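Local structure of GDSL-esterase (Pseudoalteromonas sp., 3HP4) at residues A[68-72]-A[178-182]. The protein is a GDSL-family serine esterase of the SGNH hydrolase clan from a psychrotrophic bacterium, probably hydrolysing ester bonds of lipids such as lysophospholipids. Numbering follows the deposited sequence.
Sequences THVLI and IKKWL
His69 and Leu71 face Ile178, Trp181 and Leu182 across a gap set by the backbones: strand 69-72 and helix segment 178-182 run at 134° to each other, their axes approaching to 11.9 Å. The separation is spanned largely by side chains, and no hydrogen bond crosses it. Trp181 contributes more contact area than any other residue of the two segments. With its CG anti to the backbone N (chi1 178°), the indole projects from the helix toward the sheet, and the far edge of its six-membered ring reaches the strand, CH2 lying 3.6 Å from Val70 O and 3.7 Å from His69 CB. The imidazole of His69 meets it as a T-shaped pair: planes at 89°, centroids of the imidazole and the six-membered ring 5.2 Å apart, and His69 CD2 pointing over one indole face near the rim. A hydrogen bond of 2.7 Å between His69 ND1 and Thr68 OG1 helps fix the rotation of the imidazole, and Thr68 OG1 also accepts from Thr4 N. Leu182 CD2 approaches the same imidazole obliquely, 3.2 Å from His69 NE2, a tight contact, and lies on the indole face that His69 uses. At the other end, Leu71 CD1 touches Ile178 CG1 at 4.0 Å, the two side chains crossing at about a right angle, while Ile5 of strand 3-9 packs on both. Trp181 also stacks with His139 of strand 139-141 and touches Ala107 of strand 105-109, so its indole packs against further strands of the same sheet. The arrangement is that of a C-terminal helix, 166-183, packed on one face of the central parallel sheet in the three-layer α/β/α fold of SGNH hydrolases.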
ATOM      1  N   THR A  68      15.743  -0.863   2.426  1.00  6.57           N
ATOM      2  CA  THR A  68      15.962   0.424   3.046  1.00  7.68           C
ATOM      3  C   THR A  68      14.689   1.201   3.331  1.00  5.85           C
ATOM      4  O   THR A  68      14.654   2.164   4.089  1.00  6.91           O
ATOM      5  CB  THR A  68      16.874   1.299   2.091  1.00  8.18           C
ATOM      6  OG1 THR A  68      16.259   1.492   0.814  1.00 11.64           O
ATOM      7  CG2 THR A  68      18.291   0.718   1.920  1.00 12.19           C
ATOM      8  N   HIS A  69      13.614   0.785   2.672  1.00  5.49           N
ATOM      9  CA  HIS A  69      12.316   1.448   2.741  1.00  5.91           C
ATOM     10  C   HIS A  69      11.231   0.399   2.702  1.00  6.20           C
ATOM     11  O   HIS A  69      11.362  -0.634   2.016  1.00  6.26           O
ATOM     12  CB  HIS A  69      12.090   2.334   1.493  1.00  7.51           C
ATOM     13  CG  HIS A  69      13.037   3.482   1.421  1.00  8.15           C
ATOM     14  ND1 HIS A  69      14.338   3.368   1.005  1.00 10.62           N
ATOM     15  CD2 HIS A  69      12.830   4.775   1.775  1.00 10.17           C
ATOM     16  CE1 HIS A  69      14.908   4.576   1.119  1.00 10.44           C
ATOM     17  NE2 HIS A  69      14.017   5.430   1.555  1.00 12.68           N
ATOM     18  N   VAL A  70      10.144   0.653   3.420  1.00  5.80           N
ATOM     19  CA  VAL A  70       8.950  -0.228   3.399  1.00  6.06           C
ATOM     20  C   VAL A  70       7.750   0.642   3.145  1.00  5.50           C
ATOM     21  O   VAL A  70       7.578   1.660   3.839  1.00  6.32           O
ATOM     22  CB  VAL A  70       8.801  -0.981   4.740  1.00  5.38           C
ATOM     23  CG1 VAL A  70       7.496  -1.746   4.768  1.00  8.03           C
ATOM     24  CG2 VAL A  70       9.965  -1.990   4.970  1.00  7.08           C
ATOM     25  N   LEU A  71       6.939   0.262   2.188  1.00  4.63           N
ATOM     26  CA  LEU A  71       5.697   0.998   1.841  1.00  5.58           C
ATOM     27  C   LEU A  71       4.543   0.076   2.091  1.00  5.69           C
ATOM     28  O   LEU A  71       4.384  -0.943   1.406  1.00  6.85           O
ATOM     29  CB  LEU A  71       5.806   1.380   0.346  1.00  6.71           C
ATOM     30  CG  LEU A  71       4.848   2.450  -0.197  1.00  9.09           C
ATOM     31  CD1 LEU A  71       5.283   2.933  -1.596  1.00 12.02           C
ATOM     32  CD2 LEU A  71       3.439   1.884  -0.250  1.00 12.81           C
ATOM     33  N   ILE A  72       3.743   0.410   3.113  1.00  5.58           N
ATOM     34  CA  ILE A  72       2.583  -0.388   3.523  1.00  5.92           C
ATOM     35  C   ILE A  72       1.337   0.081   2.812  1.00  6.20           C
ATOM     36  O   ILE A  72       1.021   1.285   2.839  1.00  7.19           O
ATOM     37  CB  ILE A  72       2.447  -0.276   5.038  1.00  5.43           C
ATOM     38  CG1 ILE A  72       3.666  -0.868   5.720  1.00  7.29           C
ATOM     39  CG2 ILE A  72       1.151  -0.995   5.494  1.00  7.53           C
ATOM     40  CD1 ILE A  72       3.780  -0.426   7.197  1.00 10.27           C
ATOM     41  N   ILE A 178       6.131   8.362  -4.389  1.00  6.01           N
ATOM     42  CA  ILE A 178       7.432   7.852  -3.961  1.00  5.72           C
ATOM     43  C   ILE A 178       8.479   8.944  -4.076  1.00  6.22           C
ATOM     44  O   ILE A 178       9.309   9.118  -3.177  1.00  7.03           O
ATOM     45  CB  ILE A 178       7.799   6.570  -4.712  1.00  5.21           C
ATOM     46  CG1 ILE A 178       6.890   5.455  -4.191  1.00  5.99           C
ATOM     47  CG2 ILE A 178       9.293   6.222  -4.485  1.00  6.04           C
ATOM     48  CD1 ILE A 178       6.954   4.202  -5.025  1.00  8.68           C
ATOM     49  N   LYS A 179       8.432   9.725  -5.161  1.00  5.66           N
ATOM     50  CA  LYS A 179       9.405  10.776  -5.318  1.00  7.23           C
ATOM     51  C   LYS A 179       9.292  11.800  -4.186  1.00  6.70           C
ATOM     52  O   LYS A 179      10.298  12.199  -3.625  1.00  7.22           O
ATOM     53  CB  LYS A 179       9.216  11.460  -6.656  1.00  6.86           C
ATOM     54  CG  LYS A 179      10.185  12.634  -6.847  1.00  9.56           C
ATOM     55  CD  LYS A 179      10.014  13.207  -8.268  1.00 10.64           C
ATOM     56  CE  LYS A 179      10.731  14.551  -8.477  1.00 21.03           C
ATOM     57  NZ  LYS A 179      10.577  15.023  -9.898  1.00 27.87           N
ATOM     58  N   LYS A 180       8.042  12.175  -3.858  1.00  6.57           N
ATOM     59  CA  LYS A 180       7.846  13.135  -2.762  1.00  7.70           C
ATOM     60  C   LYS A 180       8.300  12.551  -1.443  1.00  7.98           C
ATOM     61  O   LYS A 180       8.892  13.281  -0.661  1.00 10.33           O
ATOM     62  CB  LYS A 180       6.382  13.544  -2.710  1.00  7.98           C
ATOM     63  CG  LYS A 180       6.002  14.468  -3.901  1.00  8.00           C
ATOM     64  CD  LYS A 180       4.503  14.603  -3.986  1.00  8.31           C
ATOM     65  CE  LYS A 180       4.140  15.476  -5.222  1.00 12.80           C
ATOM     66  NZ  LYS A 180       2.657  15.425  -5.450  1.00 14.78           N
ATOM     67  N   TRP A 181       8.055  11.270  -1.200  1.00  8.49           N
ATOM     68  CA  TRP A 181       8.554  10.665   0.029  1.00  9.25           C
ATOM     69  C   TRP A 181      10.055  10.703   0.128  1.00 10.79           C
ATOM     70  O   TRP A 181      10.633  11.089   1.149  1.00 12.84           O
ATOM     71  CB  TRP A 181       8.073   9.214   0.036  1.00 10.06           C
ATOM     72  CG  TRP A 181       8.524   8.389   1.200  1.00  9.44           C
ATOM     73  CD1 TRP A 181       8.834   8.849   2.464  1.00 12.94           C
ATOM     74  CD2 TRP A 181       8.678   6.986   1.200  1.00  9.05           C
ATOM     75  NE1 TRP A 181       9.132   7.739   3.279  1.00 10.75           N
ATOM     76  CE2 TRP A 181       9.028   6.616   2.542  1.00  7.22           C
ATOM     77  CE3 TRP A 181       8.452   5.994   0.238  1.00  9.25           C
ATOM     78  CZ2 TRP A 181       9.207   5.284   2.887  1.00  9.23           C
ATOM     79  CZ3 TRP A 181       8.656   4.619   0.649  1.00 10.83           C
ATOM     80  CH2 TRP A 181       8.992   4.363   1.966  1.00 10.06           C
ATOM     81  N   LEU A 182      10.760  10.316  -0.946  1.00  9.82           N
ATOM     82  CA  LEU A 182      12.211  10.171  -0.866  1.00 12.35           C
ATOM     83  C   LEU A 182      12.939  11.506  -0.948  1.00 15.63           C
ATOM     84  O   LEU A 182      14.169  11.580  -0.726  1.00 17.26           O
ATOM     85  CB  LEU A 182      12.685   9.237  -1.973  1.00 10.74           C
ATOM     86  CG  LEU A 182      12.166   7.818  -1.938  1.00 10.69           C
ATOM     87  CD1 LEU A 182      12.740   7.017  -3.099  1.00 10.81           C
ATOM     88  CD2 LEU A 182      12.464   7.107  -0.651  1.00 16.19           C
TER